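Local coordinates for protein XoxI (Bacillus cereus ATCC 14579, PDB 3CNW) that is of unknown function but belongs to the polyketide cyclase/dehydrase and lipid transport family of the Bet v 1-like clan, and so possibly binds a hydrophobic ligand, at residues 56-61 and 78-83; 72-77 and 84-89; 11-16 and 98-103; 30-35 and 129-134. All coordinates share one frame; numbering follows the deposited sequence.

The contacts sample a Bet v 1-like helix-grip fold, in which a seven-stranded antiparallel sheet wraps round the helix 116-139. Segments 11-16 and 30-35 come first, then the interleaved segments of contacts 1 and 2 (56-61, 72-77, 78-83, 84-89), and last 98-103 and 129-134, so contacts 3 and 4 cross and both span the other two. Contacts 1 and 2 adjoin on neighbouring strands 57-66, 71-76 and 83-94, their centres about 10 Å apart. Contact 3, centred about 30 Å from contact 1 beyond the chain's centre, ties the first strand to the last. Contact 4, its centre about 16 Å from that of contact 3, ties loop 30-35 to the C-terminal helix; Phe81 touches Tyr35 between contacts 1 and 4.

Contact 1 (56-61 and 78-83); sequences DTIIER and NAPFPV
Ile58 carries CG1 anti to its carbonyl carbon (chi1 -63°) and continues nearly extended to CD1 (chi2 160°), which sends its methyl end to the ring of Phe81. The isoleucine runs roughly perpendicular to the phenylalanine side chain, Ile58 CD1 lying 3.7 Å from Phe81 CZ and approaching the ring obliquely. The other branch, CG2, meets Ala79 CB at 4.0 Å, while CG1 packs on Pro80 CD. Strand 57-66 pairs here with the chain around Asn78, which follows from strand 71-76 and leads to strand 83-94 of the Bet v 1-like sheet. Ile59 N reaches Asn78 O at 2.8 Å and Asn78 N reaches Ile59 O at 3.2 Å, both bonds nearly straight, the second on a lone pair in the carbonyl plane. Met77 N also donates to Ile59 O, so two N-H groups share this carbonyl and residues 77 and 78 lie opposite Ile59 in a classic beta bulge. Past it the turn keeps close to the strand through Pro80, whose CD is 3.5 Å from Thr57 O and whose CG rests 3.8 Å from Asp56 CB. Phe81 also meets Phe123 of helix 116-139 edge-to-face.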
# COMPACT_ATOMS: atom_id res chain seq x y z
N ASP A 56 -19.64 -11.11 9.86
CA ASP A 56 -18.82 -12.05 9.11
C ASP A 56 -17.44 -11.43 8.94
O ASP A 56 -17.31 -10.20 8.95
CB ASP A 56 -19.40 -12.34 7.72
CG ASP A 56 -20.44 -13.45 7.74
OD1 ASP A 56 -20.10 -14.59 8.13
OD2 ASP A 56 -21.60 -13.19 7.34
N THR A 57 -16.41 -12.26 8.81
CA THR A 57 -15.05 -11.77 8.64
C THR A 57 -14.68 -11.79 7.17
O THR A 57 -14.96 -12.75 6.47
CB THR A 57 -14.02 -12.63 9.42
OG1 THR A 57 -14.24 -12.50 10.82
CG2 THR A 57 -12.58 -12.18 9.10
N ILE A 58 -14.04 -10.73 6.71
CA ILE A 58 -13.61 -10.66 5.31
C ILE A 58 -12.13 -10.32 5.30
O ILE A 58 -11.72 -9.26 5.79
CB ILE A 58 -14.43 -9.58 4.55
CG1 ILE A 58 -15.91 -9.98 4.52
CG2 ILE A 58 -13.88 -9.41 3.12
CD1 ILE A 58 -16.84 -8.84 4.24
N ILE A 59 -11.31 -11.21 4.74
CA ILE A 59 -9.88 -10.97 4.68
C ILE A 59 -9.42 -10.73 3.26
O ILE A 59 -9.60 -11.57 2.39
CB ILE A 59 -9.09 -12.15 5.28
CG1 ILE A 59 -9.54 -12.37 6.74
CG2 ILE A 59 -7.60 -11.87 5.23
CD1 ILE A 59 -9.02 -13.66 7.36
N GLU A 60 -8.83 -9.57 3.01
CA GLU A 60 -8.37 -9.24 1.67
C GLU A 60 -6.91 -8.83 1.64
O GLU A 60 -6.35 -8.39 2.64
CB GLU A 60 -9.24 -8.11 1.10
CG GLU A 60 -10.73 -8.35 1.22
CD GLU A 60 -11.57 -7.19 0.69
OE1 GLU A 60 -11.14 -6.02 0.84
OE2 GLU A 60 -12.66 -7.46 0.13
N ARG A 61 -6.29 -8.99 0.48
CA ARG A 61 -4.89 -8.66 0.34
C ARG A 61 -4.66 -7.58 -0.71
O ARG A 61 -5.26 -7.61 -1.79
CB ARG A 61 -4.10 -9.92 -0.02
CG ARG A 61 -2.83 -9.66 -0.82
CD ARG A 61 -1.92 -10.86 -0.78
NE ARG A 61 -1.12 -10.85 0.44
CZ ARG A 61 -1.01 -11.88 1.26
NH1 ARG A 61 -1.66 -13.01 1.01
NH2 ARG A 61 -0.25 -11.78 2.34
N ASN A 78 -10.04 -14.72 1.95
CA ASN A 78 -11.10 -15.50 2.55
C ASN A 78 -12.28 -14.63 2.97
O ASN A 78 -12.10 -13.60 3.63
CB ASN A 78 -10.57 -16.29 3.75
CG ASN A 78 -11.53 -17.37 4.21
OD1 ASN A 78 -11.89 -18.27 3.44
ND2 ASN A 78 -11.95 -17.28 5.47
N ALA A 79 -13.47 -15.04 2.58
CA ALA A 79 -14.69 -14.32 2.93
C ALA A 79 -15.85 -15.28 2.76
O ALA A 79 -15.68 -16.38 2.24
CB ALA A 79 -14.87 -13.11 2.03
N PRO A 80 -17.04 -14.89 3.23
CA PRO A 80 -18.21 -15.77 3.09
C PRO A 80 -18.88 -15.62 1.73
O PRO A 80 -19.83 -16.33 1.42
CB PRO A 80 -19.11 -15.30 4.23
CG PRO A 80 -18.87 -13.81 4.21
CD PRO A 80 -17.36 -13.73 4.09
N PHE A 81 -18.38 -14.70 0.91
CA PHE A 81 -18.95 -14.45 -0.41
C PHE A 81 -18.87 -15.67 -1.31
O PHE A 81 -17.89 -16.41 -1.26
CB PHE A 81 -18.22 -13.31 -1.09
CG PHE A 81 -18.29 -12.03 -0.33
CD1 PHE A 81 -19.50 -11.60 0.20
CD2 PHE A 81 -17.16 -11.23 -0.18
CE1 PHE A 81 -19.60 -10.39 0.88
CE2 PHE A 81 -17.24 -10.02 0.49
CZ PHE A 81 -18.47 -9.60 1.02
N PRO A 82 -19.89 -15.88 -2.16
CA PRO A 82 -19.89 -17.03 -3.06
C PRO A 82 -19.16 -16.78 -4.37
O PRO A 82 -19.75 -16.82 -5.44
CB PRO A 82 -21.38 -17.27 -3.27
CG PRO A 82 -21.92 -15.89 -3.33
CD PRO A 82 -21.19 -15.19 -2.18
N VAL A 83 -17.86 -16.51 -4.28
CA VAL A 83 -17.04 -16.27 -5.46
C VAL A 83 -15.63 -16.73 -5.17
O VAL A 83 -15.30 -17.04 -4.03
CB VAL A 83 -16.95 -14.75 -5.85
CG1 VAL A 83 -18.34 -14.20 -6.15
CG2 VAL A 83 -16.27 -13.95 -4.73

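Contact 2 (72-77 and 84-89); sequences YTYSIM and TNYLST
Ile76 lays its CD1 methyl over one face of the Tyr86 ring in a CH-pi contact, 3.9 Å from CD1 to the ring centroid and displaced toward the rim. Tyr86 is brought beneath it by a first torsion that sets CG anti to the backbone N (chi1 -177°). At the edge of this ring, near its plane, comes Tyr74 CE1, 3.7 Å from Tyr86 CE2; the two rings are oblique, with planes at 54°. One water ties the phenols together, 2.8 Å from Tyr74 OH and 3.0 Å from Tyr86 OH, and Tyr86 OH has a further hydrogen bond to Tyr127 OH of helix 116-139. Tyr74 also leans along Ser88, whose CB lies 3.4 Å from Tyr74 CZ. Ser88 OG is satisfied elsewhere, by Ser106 O.

The backbones of this beta hairpin meet at the hydrogen-bonded pair Tyr74 and Ser88, joined by Tyr74 N to Ser88 O (2.9 Å) and Ser88 N to Tyr74 O (3.0 Å). On the other face of the sheet, Thr73 forms a non-hydrogen-bonded pair with Thr89 and brings CG2 against Leu87 CD2. Toward the turn, two waters bridge the Ile76 carbonyl to the backbone of Tyr86, one through a weak bond, so solvent continues the connection there. Strand 57-66 lies alongside strand 71-76, strand 101-111 flanks strand 83-94, and the tyrosine face looks toward helix 116-139, where Phe123 meets the Tyr86 ring.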
# COMPACT_ATOMS: atom_id res chain seq x y z
N TYR A 72 -5.97 1.46 -6.17
CA TYR A 72 -5.39 0.31 -5.51
C TYR A 72 -6.24 -0.90 -5.89
O TYR A 72 -7.46 -0.77 -6.13
CB TYR A 72 -5.27 0.52 -3.99
CG TYR A 72 -6.51 0.38 -3.14
CD1 TYR A 72 -7.02 -0.87 -2.81
CD2 TYR A 72 -7.14 1.50 -2.61
CE1 TYR A 72 -8.12 -1.01 -1.97
CE2 TYR A 72 -8.25 1.38 -1.77
CZ TYR A 72 -8.73 0.13 -1.45
OH TYR A 72 -9.82 0.00 -0.62
N THR A 73 -5.58 -2.04 -6.03
CA THR A 73 -6.21 -3.29 -6.42
C THR A 73 -5.99 -4.29 -5.29
O THR A 73 -4.89 -4.37 -4.74
CB THR A 73 -5.56 -3.83 -7.73
OG1 THR A 73 -5.88 -2.97 -8.83
CG2 THR A 73 -6.03 -5.24 -8.03
N TYR A 74 -7.02 -5.06 -4.98
CA TYR A 74 -6.95 -6.05 -3.92
C TYR A 74 -7.72 -7.31 -4.27
O TYR A 74 -8.63 -7.30 -5.11
CB TYR A 74 -7.49 -5.46 -2.62
CG TYR A 74 -8.98 -5.20 -2.67
CD1 TYR A 74 -9.89 -6.14 -2.18
CD2 TYR A 74 -9.48 -4.04 -3.23
CE1 TYR A 74 -11.27 -5.92 -2.25
CE2 TYR A 74 -10.86 -3.81 -3.32
CZ TYR A 74 -11.74 -4.75 -2.83
OH TYR A 74 -13.10 -4.54 -2.93
N SER A 75 -7.35 -8.40 -3.61
CA SER A 75 -7.99 -9.69 -3.82
C SER A 75 -8.51 -10.22 -2.49
O SER A 75 -8.12 -9.76 -1.42
CB SER A 75 -6.98 -10.68 -4.40
OG SER A 75 -5.84 -10.79 -3.56
N ILE A 76 -9.41 -11.19 -2.58
CA ILE A 76 -9.98 -11.79 -1.40
C ILE A 76 -9.25 -13.07 -1.04
O ILE A 76 -9.15 -13.96 -1.86
CB ILE A 76 -11.46 -12.14 -1.60
CG1 ILE A 76 -12.31 -10.88 -1.44
CG2 ILE A 76 -11.90 -13.22 -0.60
CD1 ILE A 76 -13.80 -11.15 -1.59
N MSE A 77 -8.74 -13.14 0.18
CA MSE A 77 -8.05 -14.35 0.63
C MSE A 77 -9.09 -15.29 1.21
O MSE A 77 -9.03 -16.49 1.00
CB MSE A 77 -7.02 -14.02 1.69
CG MSE A 77 -5.75 -13.45 1.11
SE MSE A 77 -4.63 -12.73 2.49
CE MSE A 77 -3.90 -14.39 3.20
N THR A 84 -14.80 -16.76 -6.21
CA THR A 84 -13.40 -17.13 -6.11
C THR A 84 -12.67 -16.35 -7.21
O THR A 84 -13.31 -15.85 -8.15
CB THR A 84 -13.22 -18.67 -6.27
OG1 THR A 84 -11.89 -19.04 -5.88
CG2 THR A 84 -13.46 -19.11 -7.70
N ASN A 85 -11.36 -16.22 -7.10
CA ASN A 85 -10.57 -15.47 -8.08
C ASN A 85 -11.03 -14.01 -8.08
O ASN A 85 -10.99 -13.33 -9.10
CB ASN A 85 -10.75 -16.03 -9.49
CG ASN A 85 -10.45 -17.51 -9.58
OD1 ASN A 85 -9.39 -17.97 -9.14
ND2 ASN A 85 -11.37 -18.27 -10.18
N TYR A 86 -11.48 -13.53 -6.92
CA TYR A 86 -11.96 -12.16 -6.80
C TYR A 86 -10.85 -11.12 -6.95
O TYR A 86 -9.80 -11.22 -6.32
CB TYR A 86 -12.62 -11.95 -5.44
CG TYR A 86 -13.21 -10.58 -5.25
CD1 TYR A 86 -14.47 -10.26 -5.76
CD2 TYR A 86 -12.54 -9.61 -4.52
CE1 TYR A 86 -15.05 -9.02 -5.53
CE2 TYR A 86 -13.11 -8.36 -4.29
CZ TYR A 86 -14.37 -8.07 -4.79
OH TYR A 86 -14.96 -6.86 -4.52
N LEU A 87 -11.11 -10.10 -7.77
CA LEU A 87 -10.15 -9.02 -7.97
C LEU A 87 -10.97 -7.73 -8.02
O LEU A 87 -12.02 -7.70 -8.65
CB LEU A 87 -9.41 -9.21 -9.30
CG LEU A 87 -7.88 -9.27 -9.22
CD1 LEU A 87 -7.30 -8.91 -10.58
CD2 LEU A 87 -7.35 -8.31 -8.17
N SER A 88 -10.51 -6.68 -7.34
CA SER A 88 -11.24 -5.41 -7.33
C SER A 88 -10.29 -4.23 -7.24
O SER A 88 -9.29 -4.26 -6.53
CB SER A 88 -12.21 -5.36 -6.15
OG SER A 88 -12.97 -4.17 -6.20
N THR A 89 -10.62 -3.17 -7.97
CA THR A 89 -9.79 -1.99 -8.00
C THR A 89 -10.63 -0.74 -7.85
O THR A 89 -11.71 -0.64 -8.43
CB THR A 89 -8.99 -1.93 -9.31
OG1 THR A 89 -8.46 -0.61 -9.50
CG2 THR A 89 -9.87 -2.30 -10.47
O HOH W 1 -14.89 -6.15 -1.56
O HOH W 2 -11.05 -14.82 -4.56
O HOH W 3 -8.80 -13.63 -5.04

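Contact 3 (11-16 and 98-103); sequences EIFGSP and SNTSLV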
# COMPACT_ATOMS: atom_id res chain seq x y z
N GLU A 11 -19.82 10.44 -9.40
CA GLU A 11 -19.13 11.72 -9.38
C GLU A 11 -19.29 12.28 -7.98
O GLU A 11 -20.36 12.21 -7.40
CB GLU A 11 -19.72 12.68 -10.41
CG GLU A 11 -19.39 12.30 -11.84
CD GLU A 11 -20.00 13.25 -12.86
OE1 GLU A 11 -19.75 14.48 -12.77
OE2 GLU A 11 -20.71 12.78 -13.77
N ILE A 12 -18.20 12.80 -7.43
CA ILE A 12 -18.23 13.35 -6.08
C ILE A 12 -17.78 14.79 -6.12
O ILE A 12 -16.93 15.15 -6.92
CB ILE A 12 -17.28 12.55 -5.12
CG1 ILE A 12 -17.82 11.14 -4.87
CG2 ILE A 12 -17.15 13.27 -3.77
CD1 ILE A 12 -17.84 10.26 -6.06
N PHE A 13 -18.38 15.62 -5.27
CA PHE A 13 -18.00 17.03 -5.20
C PHE A 13 -16.78 17.15 -4.30
O PHE A 13 -16.90 17.46 -3.11
CB PHE A 13 -19.14 17.90 -4.66
CG PHE A 13 -20.30 18.04 -5.60
CD1 PHE A 13 -20.15 18.73 -6.82
CD2 PHE A 13 -21.55 17.50 -5.28
CE1 PHE A 13 -21.23 18.86 -7.71
CE2 PHE A 13 -22.64 17.63 -6.17
CZ PHE A 13 -22.48 18.31 -7.38
N GLY A 14 -15.62 16.87 -4.88
CA GLY A 14 -14.36 16.95 -4.17
C GLY A 14 -13.25 16.69 -5.17
O GLY A 14 -13.38 15.80 -6.01
N SER A 15 -12.17 17.48 -5.10
CA SER A 15 -11.05 17.30 -6.03
C SER A 15 -10.60 15.85 -5.96
O SER A 15 -10.82 15.18 -4.96
CB SER A 15 -9.87 18.20 -5.65
OG SER A 15 -9.22 17.73 -4.48
N PRO A 16 -9.99 15.35 -7.04
CA PRO A 16 -9.54 13.96 -7.01
C PRO A 16 -8.63 13.67 -5.81
O PRO A 16 -8.67 12.57 -5.25
CB PRO A 16 -8.83 13.79 -8.35
CG PRO A 16 -9.61 14.71 -9.25
CD PRO A 16 -9.78 15.94 -8.38
N SER A 98 -12.47 20.99 -11.70
CA SER A 98 -11.21 20.80 -11.01
C SER A 98 -11.43 20.41 -9.55
O SER A 98 -10.50 19.95 -8.89
CB SER A 98 -10.36 22.07 -11.08
OG SER A 98 -10.96 23.11 -10.34
N ASN A 99 -12.64 20.60 -9.04
CA ASN A 99 -12.93 20.25 -7.65
C ASN A 99 -14.00 19.16 -7.52
O ASN A 99 -14.69 19.08 -6.49
CB ASN A 99 -13.33 21.50 -6.85
CG ASN A 99 -14.67 22.09 -7.29
OD1 ASN A 99 -15.08 21.97 -8.44
ND2 ASN A 99 -15.35 22.74 -6.35
N THR A 100 -14.16 18.36 -8.57
CA THR A 100 -15.09 17.23 -8.55
C THR A 100 -14.29 16.06 -9.10
O THR A 100 -13.22 16.23 -9.69
CB THR A 100 -16.34 17.41 -9.46
OG1 THR A 100 -15.94 17.47 -10.84
CG2 THR A 100 -17.10 18.67 -9.06
N SER A 101 -14.80 14.86 -8.91
CA SER A 101 -14.07 13.71 -9.39
C SER A 101 -14.96 12.54 -9.66
O SER A 101 -16.11 12.48 -9.21
CB SER A 101 -12.99 13.33 -8.37
OG SER A 101 -13.51 13.27 -7.07
N LEU A 102 -14.43 11.59 -10.43
CA LEU A 102 -15.16 10.40 -10.79
C LEU A 102 -14.52 9.19 -10.14
O LEU A 102 -13.40 8.82 -10.49
CB LEU A 102 -15.17 10.24 -12.30
CG LEU A 102 -15.85 8.99 -12.84
CD1 LEU A 102 -17.32 9.03 -12.49
CD2 LEU A 102 -15.66 8.92 -14.33
N VAL A 103 -15.22 8.57 -9.20
CA VAL A 103 -14.67 7.39 -8.55
C VAL A 103 -15.20 6.13 -9.22
O VAL A 103 -16.39 6.04 -9.54
CB VAL A 103 -15.02 7.36 -7.05
CG1 VAL A 103 -14.48 6.09 -6.41
CG2 VAL A 103 -14.44 8.60 -6.36
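Ser101 OG gives its hydrogen to Gly14 O over 2.7 Å, from a position tilted 20° out of the carbonyl plane. This bond fastens the exit of edge strand 4-12 to the start of strand 101-111, an antiparallel pairing of the first and last strands of the helix-grip sheet. Within it, Ile12 and Ser101 are the hydrogen-bonded pair, with Ile12 N to Ser101 O at 2.8 Å and Ser101 N to Ile12 O at 2.9 Å, each N lying in the plane of the carbonyl that accepts from it. Ser101 places OG between its backbone N and carbonyl carbon (chi1 49°), which turns the hydroxyl toward the glycine carbonyl, while Ser101 CB packs on Pro16 CG. On the same face Ile12 CD1 touches Val103 CG2, and both residues also pack against Val19 of helix 16-23. Outside the pairing, Phe13 centres an inverse gamma turn and runs beside Thr100 CG2, the two side chains roughly in parallel. Thr100 OG1 is held by Glu97 N, fixing this side chain from the preceding loop. After Gly14 the first segment enters helix 16-23, with Ser15 at its N-cap: its OG bonds to Gln18 N, and its CB stands 3.7 Å from Ser98 O.

Contact 4 (30-35 and 129-134); sequences PDWLPY and DGLKAL
Loop 30-35 runs past one side of residues 129-134 of helix 116-139, its backbone coming nearest where Leu33 CA lies 4.4 Å from Gly130 CA. Gly130, without a side chain, lets Leu33 CD1 come to 3.5 Å from its CA, with the Trp32 ring beside it. Trp32 holds CG between its backbone N and carbonyl carbon (chi1 63°), and the six-membered ring thereby presents its CE3 and CZ3 edge to the helix. Gly130 O lies in the ring plane, 3.5 Å from Trp32 CE3, while it accepts the helical bond from Leu134 N. Leu134 CB approaches the same indole obliquely.

Further along, Pro34 and Asp129 lie alongside one another, running in opposite senses. The carboxylate oxygen Asp129 OD2 sits 3.3 Å from Pro34 CD and receives a weak, bent hydrogen bond from Tyr35 N (3.2 Å, 126° at the hydrogen). The same Pro34 CD also packs on Ala133 CB (3.6 Å), so the proline rests on both Asp129 and Ala133, one helical turn apart; Ala133 CB touches Trp32 O as well. In this helix-grip fold the contact joins the loop between helix 16-23 and strand 38-42 to the long helix 116-139; Leu22 and Ile23 continue the packing round Trp32, and Trp105 of strand 101-111 meets Leu33. With a single weak hydrogen bond across it, the interface appears to depend mainly on shape and apolar burial, and the Asp129 carboxylate, close to the Tyr35 N-H, may add some electrostatic attraction.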
# COMPACT_ATOMS: atom_id res chain seq x y z
N PRO A 30 -14.03 1.73 6.82
CA PRO A 30 -15.07 2.18 7.76
C PRO A 30 -15.25 3.70 7.82
O PRO A 30 -16.22 4.18 8.41
CB PRO A 30 -14.64 1.55 9.09
CG PRO A 30 -13.17 1.34 8.94
CD PRO A 30 -13.02 0.91 7.50
N ASP A 31 -14.34 4.46 7.21
CA ASP A 31 -14.48 5.92 7.19
C ASP A 31 -15.49 6.35 6.13
O ASP A 31 -15.90 7.51 6.12
CB ASP A 31 -13.17 6.64 6.87
CG ASP A 31 -12.11 6.48 7.94
OD1 ASP A 31 -12.45 6.58 9.15
OD2 ASP A 31 -10.93 6.28 7.56
N TRP A 32 -15.89 5.45 5.24
CA TRP A 32 -16.81 5.86 4.18
C TRP A 32 -17.75 4.80 3.60
O TRP A 32 -18.70 5.12 2.88
CB TRP A 32 -16.02 6.46 3.04
CG TRP A 32 -15.07 5.48 2.40
CD1 TRP A 32 -13.83 5.13 2.83
CD2 TRP A 32 -15.30 4.73 1.19
NE1 TRP A 32 -13.26 4.22 1.97
CE2 TRP A 32 -14.14 3.96 0.95
CE3 TRP A 32 -16.37 4.65 0.29
CZ2 TRP A 32 -14.02 3.11 -0.17
CZ3 TRP A 32 -16.25 3.81 -0.83
CH2 TRP A 32 -15.07 3.05 -1.04
N LEU A 33 -17.48 3.53 3.90
CA LEU A 33 -18.30 2.45 3.38
C LEU A 33 -19.18 1.88 4.48
O LEU A 33 -18.70 1.14 5.33
CB LEU A 33 -17.40 1.35 2.81
CG LEU A 33 -18.02 -0.01 2.47
CD1 LEU A 33 -19.14 0.13 1.46
CD2 LEU A 33 -16.93 -0.89 1.91
N PRO A 34 -20.48 2.20 4.46
CA PRO A 34 -21.41 1.70 5.48
C PRO A 34 -21.34 0.20 5.71
O PRO A 34 -21.51 -0.28 6.82
CB PRO A 34 -22.77 2.14 4.94
CG PRO A 34 -22.46 3.38 4.18
CD PRO A 34 -21.21 2.97 3.44
N TYR A 35 -21.08 -0.55 4.64
CA TYR A 35 -21.01 -2.00 4.70
C TYR A 35 -19.86 -2.57 5.53
O TYR A 35 -19.91 -3.74 5.94
CB TYR A 35 -20.92 -2.55 3.28
CG TYR A 35 -21.01 -4.05 3.23
CD1 TYR A 35 -22.21 -4.70 3.50
CD2 TYR A 35 -19.90 -4.81 2.89
CE1 TYR A 35 -22.31 -6.09 3.43
CE2 TYR A 35 -19.98 -6.21 2.82
CZ TYR A 35 -21.19 -6.84 3.09
OH TYR A 35 -21.27 -8.22 3.00
N ASP A 129 -23.37 1.03 -2.49
CA ASP A 129 -23.56 1.44 -1.11
C ASP A 129 -22.46 2.41 -0.68
O ASP A 129 -22.73 3.49 -0.14
CB ASP A 129 -23.53 0.21 -0.20
CG ASP A 129 -23.65 0.55 1.26
OD1 ASP A 129 -24.73 1.04 1.68
OD2 ASP A 129 -22.66 0.34 2.00
N GLY A 130 -21.21 2.03 -0.95
CA GLY A 130 -20.07 2.85 -0.60
C GLY A 130 -19.89 4.11 -1.44
O GLY A 130 -19.58 5.17 -0.90
N LEU A 131 -20.07 4.01 -2.75
CA LEU A 131 -19.91 5.19 -3.59
C LEU A 131 -21.00 6.23 -3.32
O LEU A 131 -20.75 7.44 -3.42
CB LEU A 131 -19.92 4.82 -5.09
CG LEU A 131 -18.81 3.93 -5.66
CD1 LEU A 131 -18.81 4.07 -7.17
CD2 LEU A 131 -17.45 4.33 -5.11
N LYS A 132 -22.20 5.76 -2.98
CA LYS A 132 -23.32 6.65 -2.69
C LYS A 132 -23.07 7.36 -1.36
O LYS A 132 -23.26 8.57 -1.26
CB LYS A 132 -24.62 5.85 -2.62
CG LYS A 132 -25.88 6.67 -2.42
CD LYS A 132 -26.48 7.14 -3.72
CE LYS A 132 -25.74 8.33 -4.28
NZ LYS A 132 -26.28 8.67 -5.62
N ALA A 133 -22.62 6.62 -0.35
CA ALA A 133 -22.33 7.24 0.94
C ALA A 133 -21.24 8.28 0.72
O ALA A 133 -21.30 9.39 1.25
CB ALA A 133 -21.87 6.20 1.93
N LEU A 134 -20.24 7.92 -0.07
CA LEU A 134 -19.14 8.83 -0.37
C LEU A 134 -19.69 10.11 -1.03
O LEU A 134 -19.28 11.22 -0.67
CB LEU A 134 -18.13 8.13 -1.29
CG LEU A 134 -16.86 8.86 -1.72
CD1 LEU A 134 -16.11 9.38 -0.49
CD2 LEU A 134 -15.97 7.91 -2.53